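Local coordinates for protein beta-N-acetylhexosaminidase (Bacteroides fragilis, PDB 4PYS) that probably hydrolyses terminal beta-linked N-acetylhexosamine residues from glycans, as a family 20 glycoside hydrolase carrying a bound zinc ion, at residues 45-48 with 52-55; 91-94 with 98-101; 386-391 with 405-410; 491-496 with 501-506. All blocks are in the same frame, centred on the assembly; numbering follows the deposited sequence.

Contact 1: residues 45-48 with 52-55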
loop_
_atom_site.group_PDB
_atom_site.type_symbol
_atom_site.label_atom_id
_atom_site.label_comp_id
_atom_site.label_asym_id
_atom_site.label_seq_id
_atom_site.Cartn_x
_atom_site.Cartn_y
_atom_site.Cartn_z
ATOM N N LEU A 45 8.288 -9.798 14.908
ATOM C CA LEU A 45 9.069 -9.597 13.683
ATOM C C LEU A 45 10.543 -9.911 13.919
ATOM O O LEU A 45 11.209 -10.509 13.068
ATOM C CB LEU A 45 8.910 -8.170 13.148
ATOM C CG LEU A 45 9.593 -7.857 11.814
ATOM C CD1 LEU A 45 8.998 -8.709 10.690
ATOM C CD2 LEU A 45 9.485 -6.372 11.470
ATOM N N PHE A 46 11.050 -9.500 15.076
ATOM C CA PHE A 46 12.431 -9.792 15.440
ATOM C C PHE A 46 12.661 -11.301 15.521
ATOM O O PHE A 46 13.662 -11.816 15.008
ATOM C CB PHE A 46 12.777 -9.130 16.786
ATOM C CG PHE A 46 14.182 -9.395 17.238
ATOM C CD1 PHE A 46 15.222 -8.581 16.808
ATOM C CD2 PHE A 46 14.469 -10.465 18.080
ATOM C CE1 PHE A 46 16.522 -8.825 17.203
ATOM C CE2 PHE A 46 15.770 -10.719 18.482
ATOM C CZ PHE A 46 16.801 -9.895 18.045
ATOM N N TYR A 47 11.744 -12.016 16.169
ATOM C CA TYR A 47 11.885 -13.467 16.305
ATOM C C TYR A 47 11.840 -14.158 14.942
ATOM O O TYR A 47 12.507 -15.165 14.707
ATOM C CB TYR A 47 10.790 -14.046 17.205
ATOM C CG TYR A 47 10.857 -13.621 18.660
ATOM C CD1 TYR A 47 12.073 -13.337 19.275
ATOM C CD2 TYR A 47 9.697 -13.509 19.420
ATOM C CE1 TYR A 47 12.126 -12.949 20.604
ATOM C CE2 TYR A 47 9.740 -13.126 20.741
ATOM C CZ TYR A 47 10.958 -12.847 21.330
ATOM O OH TYR A 47 10.996 -12.461 22.651
ATOM N N GLU A 48 11.045 -13.608 14.039
ATOM C CA GLU A 48 10.879 -14.200 12.722
ATOM C C GLU A 48 12.071 -13.948 11.792
ATOM O O GLU A 48 12.432 -14.811 10.986
ATOM C CB GLU A 48 9.597 -13.652 12.090
ATOM C CG GLU A 48 9.269 -14.234 10.729
ATOM C CD GLU A 48 8.052 -13.577 10.107
ATOM O OE1 GLU A 48 6.989 -13.520 10.769
ATOM O OE2 GLU A 48 8.167 -13.115 8.954
ATOM N N PRO A 52 15.473 -16.352 16.775
ATOM C CA PRO A 52 14.312 -17.087 17.290
ATOM C C PRO A 52 14.143 -16.859 18.786
ATOM O O PRO A 52 15.148 -16.778 19.492
ATOM C CB PRO A 52 14.699 -18.557 17.069
ATOM C CG PRO A 52 15.788 -18.540 16.050
ATOM C CD PRO A 52 16.525 -17.259 16.276
ATOM N N GLU A 53 12.906 -16.794 19.264
ATOM C CA GLU A 53 12.644 -16.614 20.691
ATOM C C GLU A 53 13.392 -17.627 21.571
ATOM O O GLU A 53 13.771 -17.316 22.704
ATOM C CB GLU A 53 11.132 -16.649 20.963
ATOM C CG GLU A 53 10.742 -16.475 22.433
ATOM C CD GLU A 53 9.271 -16.143 22.618
ATOM O OE1 GLU A 53 8.517 -16.186 21.623
ATOM O OE2 GLU A 53 8.873 -15.832 23.760
ATOM N N SER A 54 13.629 -18.827 21.044
ATOM C CA SER A 54 14.303 -19.875 21.811
ATOM C C SER A 54 15.741 -19.490 22.156
ATOM O O SER A 54 16.326 -20.031 23.095
ATOM C CB SER A 54 14.294 -21.205 21.046
ATOM O OG SER A 54 15.099 -21.119 19.881
ATOM N N ALA A 55 16.306 -18.559 21.390
ATOM C CA ALA A 55 17.690 -18.132 21.592
ATOM C C ALA A 55 17.793 -16.818 22.366
ATOM O O ALA A 55 18.898 -16.336 22.633
ATOM C CB ALA A 55 18.397 -18.003 20.255
#

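Contact 2: residues 91-94 with 98-101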
loop_
_atom_site.group_PDB
_atom_site.type_symbol
_atom_site.label_atom_id
_atom_site.label_comp_id
_atom_site.label_asym_id
_atom_site.label_seq_id
_atom_site.Cartn_x
_atom_site.Cartn_y
_atom_site.Cartn_z
ATOM N N VAL A 91 19.214 0.013 20.389
ATOM C CA VAL A 91 18.228 0.445 19.411
ATOM C C VAL A 91 17.288 1.416 20.100
ATOM O O VAL A 91 16.727 1.106 21.151
ATOM C CB VAL A 91 17.394 -0.734 18.877
ATOM C CG1 VAL A 91 16.429 -0.247 17.796
ATOM C CG2 VAL A 91 18.298 -1.827 18.321
ATOM N N GLU A 92 17.126 2.597 19.518
ATOM C CA GLU A 92 16.207 3.586 20.073
ATOM C C GLU A 92 15.144 3.948 19.055
ATOM O O GLU A 92 15.428 3.998 17.860
ATOM C CB GLU A 92 16.952 4.852 20.481
ATOM C CG GLU A 92 17.919 4.638 21.617
ATOM C CD GLU A 92 18.835 5.815 21.794
ATOM O OE1 GLU A 92 19.738 6.013 20.953
ATOM O OE2 GLU A 92 18.634 6.545 22.776
ATOM N N ALA A 93 13.929 4.216 19.533
ATOM C CA ALA A 93 12.840 4.647 18.656
ATOM C C ALA A 93 11.862 5.508 19.430
ATOM O O ALA A 93 11.793 5.421 20.652
ATOM C CB ALA A 93 12.122 3.433 18.055
ATOM N N ALA A 94 11.095 6.349 18.737
ATOM C CA ALA A 94 10.075 7.128 19.446
ATOM C C ALA A 94 8.763 6.365 19.569
ATOM O O ALA A 94 7.929 6.680 20.419
ATOM C CB ALA A 94 9.847 8.476 18.767
ATOM N N GLY A 98 9.154 2.837 14.594
ATOM C CA GLY A 98 10.599 3.002 14.587
ATOM C C GLY A 98 11.345 1.721 14.897
ATOM O O GLY A 98 12.338 1.414 14.249
ATOM N N PHE A 99 10.869 0.955 15.881
ATOM C CA PHE A 99 11.532 -0.303 16.220
ATOM C C PHE A 99 11.430 -1.300 15.072
ATOM O O PHE A 99 12.361 -2.054 14.797
ATOM C CB PHE A 99 10.903 -0.913 17.481
ATOM C CG PHE A 99 11.329 -0.250 18.767
ATOM C CD1 PHE A 99 12.680 -0.064 19.069
ATOM C CD2 PHE A 99 10.375 0.174 19.690
ATOM C CE1 PHE A 99 13.067 0.535 20.283
ATOM C CE2 PHE A 99 10.754 0.788 20.891
ATOM C CZ PHE A 99 12.107 0.961 21.183
ATOM N N ILE A 100 10.289 -1.316 14.407
ATOM C CA ILE A 100 10.115 -2.212 13.269
ATOM C C ILE A 100 11.069 -1.850 12.135
ATOM O O ILE A 100 11.711 -2.720 11.532
ATOM C CB ILE A 100 8.646 -2.210 12.806
ATOM C CG1 ILE A 100 7.822 -2.992 13.833
ATOM C CG2 ILE A 100 8.516 -2.825 11.397
ATOM C CD1 ILE A 100 6.354 -2.840 13.701
ATOM N N TYR A 101 11.204 -0.560 11.871
ATOM C CA TYR A 101 12.104 -0.145 10.810
ATOM C C TYR A 101 13.558 -0.380 11.198
ATOM O O TYR A 101 14.372 -0.739 10.346
ATOM C CB TYR A 101 11.827 1.315 10.410
ATOM C CG TYR A 101 10.426 1.470 9.848
ATOM C CD1 TYR A 101 9.868 0.471 9.060
ATOM C CD2 TYR A 101 9.650 2.591 10.140
ATOM C CE1 TYR A 101 8.565 0.592 8.549
ATOM C CE2 TYR A 101 8.352 2.723 9.632
ATOM C CZ TYR A 101 7.825 1.716 8.837
ATOM O OH TYR A 101 6.538 1.828 8.334
#

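Contact 3: residues 386-391 with 405-410. With FMT (formic acid), chain J; FMT (formic acid), chain H.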
loop_
_atom_site.group_PDB
_atom_site.type_symbol
_atom_site.label_atom_id
_atom_site.label_comp_id
_atom_site.label_asym_id
_atom_site.label_seq_id
_atom_site.Cartn_x
_atom_site.Cartn_y
_atom_site.Cartn_z
ATOM N N ASN A 386 0.247 7.273 -12.482
ATOM C CA ASN A 386 0.530 6.114 -13.314
ATOM C C ASN A 386 1.941 6.136 -13.888
ATOM O O ASN A 386 2.676 5.152 -13.754
ATOM C CB ASN A 386 -0.553 5.875 -14.394
ATOM C CG ASN A 386 -1.028 7.152 -15.090
ATOM O OD1 ASN A 386 -0.369 8.194 -15.080
ATOM N ND2 ASN A 386 -2.194 7.054 -15.732
ATOM N N TYR A 387 2.325 7.250 -14.504
ATOM C CA TYR A 387 3.750 7.554 -14.666
ATOM C C TYR A 387 4.208 8.133 -13.323
ATOM O O TYR A 387 3.733 9.212 -12.957
ATOM C CB TYR A 387 3.943 8.668 -15.701
ATOM C CG TYR A 387 3.719 8.301 -17.153
ATOM C CD1 TYR A 387 3.311 7.025 -17.530
ATOM C CD2 TYR A 387 3.938 9.243 -18.150
ATOM C CE1 TYR A 387 3.114 6.706 -18.879
ATOM C CE2 TYR A 387 3.747 8.938 -19.483
ATOM C CZ TYR A 387 3.336 7.673 -19.842
ATOM O OH TYR A 387 3.150 7.389 -21.179
ATOM N N TYR A 388 5.094 7.472 -12.570
ATOM C CA TYR A 388 5.646 6.149 -12.861
ATOM C C TYR A 388 5.578 5.285 -11.609
ATOM O O TYR A 388 6.591 4.725 -11.151
ATOM C CB TYR A 388 7.113 6.282 -13.285
ATOM C CG TYR A 388 7.277 6.993 -14.607
ATOM C CD1 TYR A 388 6.820 6.413 -15.786
ATOM C CD2 TYR A 388 7.911 8.232 -14.690
ATOM C CE1 TYR A 388 6.963 7.050 -17.002
ATOM C CE2 TYR A 388 8.063 8.872 -15.912
ATOM C CZ TYR A 388 7.591 8.273 -17.065
ATOM O OH TYR A 388 7.733 8.900 -18.291
ATOM N N THR A 389 4.377 5.177 -11.043
ATOM C CA THR A 389 4.180 4.342 -9.870
ATOM C C THR A 389 3.324 3.120 -10.159
ATOM O O THR A 389 3.131 2.291 -9.265
ATOM C CB THR A 389 3.539 5.117 -8.681
ATOM O OG1 THR A 389 2.126 5.303 -8.904
ATOM C CG2 THR A 389 4.226 6.472 -8.472
ATOM N N TYR A 390 2.795 3.005 -11.384
ATOM C CA TYR A 390 1.998 1.832 -11.755
ATOM C C TYR A 390 2.887 0.700 -12.256
ATOM O O TYR A 390 3.229 0.632 -13.440
ATOM C CB TYR A 390 0.941 2.174 -12.808
ATOM C CG TYR A 390 -0.311 2.789 -12.213
ATOM C CD1 TYR A 390 -0.291 3.396 -10.956
ATOM C CD2 TYR A 390 -1.517 2.747 -12.906
ATOM C CE1 TYR A 390 -1.462 3.959 -10.408
ATOM C CE2 TYR A 390 -2.673 3.299 -12.371
ATOM C CZ TYR A 390 -2.641 3.901 -11.132
ATOM O OH TYR A 390 -3.822 4.430 -10.619
ATOM N N LEU A 391 3.253 -0.189 -11.341
ATOM C CA LEU A 391 4.194 -1.267 -11.643
ATOM C C LEU A 391 3.610 -2.324 -12.566
ATOM O O LEU A 391 4.339 -3.180 -13.078
ATOM C CB LEU A 391 4.680 -1.894 -10.327
ATOM C CG LEU A 391 5.387 -0.884 -9.427
ATOM C CD1 LEU A 391 5.474 -1.412 -7.994
ATOM C CD2 LEU A 391 6.772 -0.581 -9.976
ATOM N N ARG A 405 2.184 2.846 -22.211
ATOM C CA ARG A 405 2.081 2.420 -20.816
ATOM C C ARG A 405 3.192 1.437 -20.472
ATOM O O ARG A 405 2.945 0.318 -20.022
ATOM C CB ARG A 405 0.697 1.849 -20.498
ATOM C CG ARG A 405 -0.409 2.893 -20.606
ATOM C CD ARG A 405 -1.712 2.419 -19.971
ATOM N NE ARG A 405 -2.257 1.260 -20.666
ATOM C CZ ARG A 405 -3.072 0.368 -20.108
ATOM N NH1 ARG A 405 -3.511 -0.663 -20.815
ATOM N NH2 ARG A 405 -3.437 0.501 -18.842
ATOM N N THR A 406 4.422 1.880 -20.708
ATOM C CA THR A 406 5.616 1.155 -20.300
ATOM C C THR A 406 6.575 2.158 -19.686
ATOM O O THR A 406 6.525 3.348 -20.024
ATOM C CB THR A 406 6.333 0.470 -21.495
ATOM O OG1 THR A 406 6.796 1.453 -22.431
ATOM C CG2 THR A 406 5.388 -0.502 -22.217
ATOM N N PHE A 407 7.442 1.681 -18.797
ATOM C CA PHE A 407 8.550 2.490 -18.274
ATOM C C PHE A 407 9.581 1.624 -17.555
ATOM O O PHE A 407 9.283 0.490 -17.170
ATOM C CB PHE A 407 8.058 3.630 -17.353
ATOM C CG PHE A 407 7.396 3.172 -16.072
ATOM C CD1 PHE A 407 8.148 2.960 -14.920
ATOM C CD2 PHE A 407 6.020 3.003 -16.008
ATOM C CE1 PHE A 407 7.549 2.561 -13.738
ATOM C CE2 PHE A 407 5.414 2.603 -14.816
ATOM C CZ PHE A 407 6.172 2.386 -13.691
ATOM N N ASP A 408 10.789 2.150 -17.362
ATOM C CA ASP A 408 11.806 1.357 -16.688
ATOM C C ASP A 408 12.367 2.024 -15.437
ATOM O O ASP A 408 11.825 3.020 -14.947
ATOM C CB ASP A 408 12.921 0.932 -17.686
ATOM C CG ASP A 408 13.832 2.079 -18.100
ATOM O OD1 ASP A 408 13.689 3.209 -17.585
ATOM O OD2 ASP A 408 14.723 1.841 -18.948
ATOM N N LEU A 409 13.451 1.470 -14.911
ATOM C CA LEU A 409 13.989 1.939 -13.636
ATOM C C LEU A 409 14.520 3.373 -13.723
ATOM O O LEU A 409 14.407 4.145 -12.752
ATOM C CB LEU A 409 15.082 0.985 -13.132
ATOM C CG LEU A 409 15.550 1.186 -11.687
ATOM C CD1 LEU A 409 14.438 0.838 -10.686
ATOM C CD2 LEU A 409 16.784 0.331 -11.417
ATOM N N GLU A 410 15.088 3.736 -14.873
ATOM C CA GLU A 410 15.520 5.118 -15.093
ATOM C C GLU A 410 14.346 6.084 -15.091
ATOM O O GLU A 410 14.447 7.175 -14.533
ATOM C CB GLU A 410 16.312 5.268 -16.408
ATOM C CG GLU A 410 17.806 5.056 -16.260
ATOM C CD GLU A 410 18.602 5.436 -17.511
ATOM O OE1 GLU A 410 19.583 4.736 -17.810
ATOM O OE2 GLU A 410 18.249 6.430 -18.182
HETATM C C FMT J . 7.476 7.166 -20.753
HETATM O O1 FMT J . 6.636 8.059 -20.690
HETATM O O2 FMT J . 7.327 6.128 -21.402
HETATM C C FMT H . -3.488 3.646 -16.224
HETATM O O1 FMT H . -3.306 4.788 -16.639
HETATM O O2 FMT H . -3.500 2.648 -16.954
#

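Contact 4: residues 491-496 with 501-506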
loop_
_atom_site.group_PDB
_atom_site.type_symbol
_atom_site.label_atom_id
_atom_site.label_comp_id
_atom_site.label_asym_id
_atom_site.label_seq_id
_atom_site.Cartn_x
_atom_site.Cartn_y
_atom_site.Cartn_z
ATOM N N PHE A 491 13.419 -10.839 -9.370
ATOM C CA PHE A 491 13.538 -9.579 -10.099
ATOM C C PHE A 491 13.153 -9.705 -11.567
ATOM O O PHE A 491 13.523 -10.674 -12.221
ATOM C CB PHE A 491 14.973 -9.072 -10.019
ATOM C CG PHE A 491 15.277 -8.315 -8.751
ATOM C CD1 PHE A 491 14.862 -8.806 -7.519
ATOM C CD2 PHE A 491 15.993 -7.136 -8.795
ATOM C CE1 PHE A 491 15.140 -8.112 -6.352
ATOM C CE2 PHE A 491 16.280 -6.439 -7.626
ATOM C CZ PHE A 491 15.854 -6.929 -6.415
ATOM N N GLY A 492 12.434 -8.715 -12.089
ATOM C CA GLY A 492 12.270 -8.600 -13.534
ATOM C C GLY A 492 13.381 -7.716 -14.094
ATOM O O GLY A 492 14.314 -7.378 -13.357
ATOM N N PRO A 493 13.283 -7.317 -15.381
ATOM C CA PRO A 493 14.331 -6.468 -15.974
ATOM C C PRO A 493 14.306 -5.054 -15.396
ATOM O O PRO A 493 13.247 -4.553 -14.996
ATOM C CB PRO A 493 13.991 -6.474 -17.479
ATOM C CG PRO A 493 12.504 -6.714 -17.527
ATOM C CD PRO A 493 12.199 -7.624 -16.340
ATOM N N ALA A 494 15.476 -4.428 -15.310
ATOM C CA ALA A 494 15.584 -3.098 -14.707
ATOM C C ALA A 494 15.527 -2.012 -15.768
ATOM O O ALA A 494 14.814 -1.012 -15.633
ATOM C CB ALA A 494 16.888 -2.982 -13.917
ATOM N N LEU A 495 16.322 -2.196 -16.813
ATOM C CA LEU A 495 16.386 -1.228 -17.895
ATOM C C LEU A 495 15.746 -1.806 -19.139
ATOM O O LEU A 495 15.699 -3.030 -19.324
ATOM C CB LEU A 495 17.837 -0.822 -18.179
ATOM C CG LEU A 495 18.547 -0.102 -17.034
ATOM C CD1 LEU A 495 19.936 0.358 -17.462
ATOM C CD2 LEU A 495 17.721 1.065 -16.540
ATOM N N LYS A 496 15.242 -0.926 -19.995
ATOM C CA LYS A 496 14.538 -1.364 -21.190
ATOM C C LYS A 496 15.419 -2.342 -21.982
ATOM O O LYS A 496 14.921 -3.327 -22.532
ATOM C CB LYS A 496 14.133 -0.149 -22.036
ATOM C CG LYS A 496 12.955 -0.391 -22.976
ATOM C CD LYS A 496 12.580 0.876 -23.734
ATOM N N THR A 501 13.993 -8.060 -26.857
ATOM C CA THR A 501 12.938 -7.906 -27.850
ATOM C C THR A 501 11.698 -8.747 -27.555
ATOM O O THR A 501 10.580 -8.360 -27.904
ATOM C CB THR A 501 13.458 -8.250 -29.257
ATOM O OG1 THR A 501 12.526 -9.117 -29.912
ATOM C CG2 THR A 501 14.803 -8.951 -29.158
ATOM N N ASN A 502 11.896 -9.897 -26.919
ATOM C CA ASN A 502 10.782 -10.781 -26.594
ATOM C C ASN A 502 10.790 -11.236 -25.135
ATOM O O ASN A 502 10.806 -12.434 -24.864
ATOM C CB ASN A 502 10.779 -12.001 -27.520
ATOM N N TYR A 503 10.793 -10.291 -24.196
ATOM C CA TYR A 503 10.717 -10.657 -22.780
ATOM C C TYR A 503 9.385 -11.343 -22.477
ATOM O O TYR A 503 8.337 -10.947 -22.991
ATOM C CB TYR A 503 10.920 -9.446 -21.862
ATOM C CG TYR A 503 11.097 -9.842 -20.411
ATOM C CD1 TYR A 503 12.340 -10.227 -19.924
ATOM C CD2 TYR A 503 10.013 -9.852 -19.532
ATOM C CE1 TYR A 503 12.506 -10.607 -18.607
ATOM C CE2 TYR A 503 10.172 -10.226 -18.207
ATOM C CZ TYR A 503 11.421 -10.605 -17.755
ATOM O OH TYR A 503 11.586 -10.981 -16.441
ATOM N N LYS A 504 9.434 -12.388 -21.657
ATOM C CA LYS A 504 8.239 -13.148 -21.316
ATOM C C LYS A 504 7.534 -12.507 -20.122
ATOM O O LYS A 504 7.988 -12.640 -18.987
ATOM C CB LYS A 504 8.612 -14.600 -21.004
ATOM C CG LYS A 504 7.423 -15.513 -20.747
ATOM C CD LYS A 504 7.836 -16.980 -20.773
ATOM N N TRP A 505 6.433 -11.805 -20.370
ATOM C CA TRP A 505 5.724 -11.123 -19.276
ATOM C C TRP A 505 4.637 -12.008 -18.675
ATOM O O TRP A 505 3.987 -11.639 -17.695
ATOM C CB TRP A 505 5.130 -9.796 -19.766
ATOM C CG TRP A 505 6.179 -8.762 -20.006
ATOM C CD1 TRP A 505 6.632 -8.306 -21.209
ATOM C CD2 TRP A 505 6.929 -8.071 -19.006
ATOM N NE1 TRP A 505 7.618 -7.366 -21.018
ATOM C CE2 TRP A 505 7.820 -7.205 -19.671
ATOM C CE3 TRP A 505 6.930 -8.099 -17.609
ATOM C CZ2 TRP A 505 8.704 -6.378 -18.984
ATOM C CZ3 TRP A 505 7.806 -7.279 -16.929
ATOM C CH2 TRP A 505 8.680 -6.427 -17.617
ATOM N N ASP A 506 4.434 -13.176 -19.278
ATOM C CA ASP A 506 3.426 -14.101 -18.777
ATOM C C ASP A 506 3.980 -15.501 -18.530
ATOM O O ASP A 506 3.223 -16.473 -18.515
ATOM C CB ASP A 506 2.221 -14.146 -19.723
ATOM C CG ASP A 506 2.626 -14.292 -21.168
ATOM O OD1 ASP A 506 3.699 -14.886 -21.420
ATOM O OD2 ASP A 506 1.874 -13.812 -22.046
ATOM O OXT ASP A 506 5.188 -15.684 -18.347
#

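Contact 1: residues 45-48 with 52-55
E53 starts over the centre of one face of the Y47 ring and runs out past its rim. Its CB stands 3.6 Å from the ring centroid and only 1° off the normal, a CH-pi contact over the ring centre. The neighbouring backbone joins in, with E53 CA 3.6 Å from Y47 CD1. From CB the chain runs out extended, with CG anti to the backbone N (chi1 180°), a course that carries it outward across the phenol. CG passes above the rim, 3.8 Å from Y47 CZ, and CD lies beyond it, 3.6 Å from Y47 CE2. At the tip the carboxylate is past the ring edge but nearly parallel to the ring plane (17°). OE1 approaches Y47 CE2 to 3.4 Å, whereas OE2 stays 4.1 Å from Y47 OH. That hydroxyl bonds instead to NE1 of W58, which fixes the outer end of the ring. The CH-pi attraction comes from CB, with CG at the rim; the carboxylate beyond the CE2 side would probably add little, and since E53 is exposed its charge is probably solvated. Nearer the backbone, Y47 O lies 3.7 Å from P52 CA as the chain turns back from the helix, and P52 O then accepts A55 N in a short 3-10 turn. Y47 thus sits at the outer side of helix 43-49, touching V56 of strand 56-58, while F46 on the same helix meets W69 of strand 67-71 and L45 packs on helix 96-109. At the far end of the turn, A55 makes a backbone bond with I31 of strand 31-35.

Contact 2: residues 91-94 with 98-101
A93 points its methyl straight at the face of the F99 ring. The CB lies 3.6 Å from the ring centroid and 10° off the normal, so all six ring carbons surround its foot at similar range in a centred CH-pi contact. V91, two residues back on the same side of the strand, takes the flank instead: its CG1 is 4.0 Å from F99 CD1, and the two side chains meet at a slant. The carbonyl of V91 addresses the ring from another direction, lying in its plane at the edge, with O 3.8 Å from F99 CE1. The phenyl is therefore bounded on one face by a methyl and along part of its rim by the strand backbone. It reaches this place because CG is anti to its own carbonyl carbon (chi1 -77°), which lays the ring back along the helix toward the strand. At the base of the contact the A93 methyl also touches the helix backbone, 3.5 Å from F99 N and 3.7 Å from G98 C. G98 has no side chain, and its CA comes within 4.9 Å of A93 CA. The turn from strand 89-93 into helix 96-109 is tightened by D95, whose OD1 accepts G98 N as an N-cap would. E92 points the other way, to R81 and R83 of the sheet. On the helix-facing side of this alpha/beta domain the contact is thus carried by dispersion and weak CH-pi attraction, with the charges of the strand kept on its reverse, where a glycerol is also bound.

Contact 3: residues 386-391 with 405-410
Apolar and ring contacts centre on F407, which inserts its phenyl beside Y388. Its CG lies between its backbone N and carbonyl carbon (chi1 65°), which turns the phenyl to Y388 and the Y390 carbonyl. The Y388 CB sits over the F407 face, 3.9 Å from the centroid, and Y388 CD1 comes to 3.3 Å from F407 CG. The two side chains run past each other in opposite directions, their ring planes at 55°. F407 also makes a cation-pi contact with R453. Carbonyl oxygens form a second group: Y390 O lies near the ring plane at the edge, 3.2 Å from F407 CE2. Y388 O is buried beside the same ring, 3.5 Å from F407 CZ, and finds no polar partner in the model. A cis peptide between Y387 and Y388 lies in this bend, which follows strand 381-383 of the TIM barrel; T389 and L391 make backbone bonds to A434 near the end of strand 428-435. Hydrogen bonds come third. The N386 amide is gripped at both ends: OD1 accepts Y387 N, in a bond bent to 144°, and R364 N, while ND2 gives to N362 OD1 and to O1 of one formic acid molecule at 2.7 Å. That molecule bridges the segments, since its O2 takes R405 NH2 at 2.9 Å, in the guanidinium plane. A second formic acid receives Y388 OH at 2.8 Å through O1 and lies over the face of Y387. Both, like the glycerol on Y390 OH, probably come from the crystallisation liquor, so the bridge need not be native.

Contact 4: residues 491-496 with 501-506
P493 packs on the Y503 face and touches the W505 rim atom CH2, and this apolar meeting is the heart of the contact. CH-pi attraction comes first: P493 CG stands over the face of Y503, 4.0 Å from its centroid and 11° off the normal. CD bears on the outer end of the same ring, 3.4 Å from Y503 CZ. Y503 has its CG anti to the backbone N (chi1 -169°), which extends the phenol across to the proline, its outer end meeting CD. Further van der Waals contact follows from P493 CG to W505 CH2, 3.8 Å apart, and from G492 CA to Y503 OH at 3.8 Å. The two aromatic residues also brace one another, with Y503 CD2 about 3.4 Å above the middle of the indole. Polar bonds all lead elsewhere and fasten the two segments separately. W505 NE1 is bonded to T396 OG1, while R448 binds K504 O and forms a salt bridge with the terminal carboxylate of D506. On the other segment, D498 OD2 accepts both A494 N and L495 N at the start of helix 496-499. The arrangement is a proline ring packed by CH-pi contact on a tyrosine face, beside a tryptophan, closing the loop round helix 496-499 and laying the C-terminal tail back against the catalytic barrel domain.

In the fold
Contacts 1 and 2 belong to the N-terminal alpha/beta domain and touch through L45 and I100, where helix 43-49 meets helix 96-109. Contacts 3 and 4 lie on the barrel side, and their segments are joined by a probable backbone bond from L409 N to A494 O and a probable bond from K496 N to the D408 carboxylate oxygen OD2. The centres of contacts 1 and 3 are 38 Å apart. Contacts 2 and 3 are buried, contact 4 partly so, and contact 1 is at the surface, where a glutamate can cover a tyrosine. All four use an aromatic face, offered to glutamate, alanine, tyrosine and proline methylenes or methyls; contact 3 alone adds a formic acid bridge between its segments.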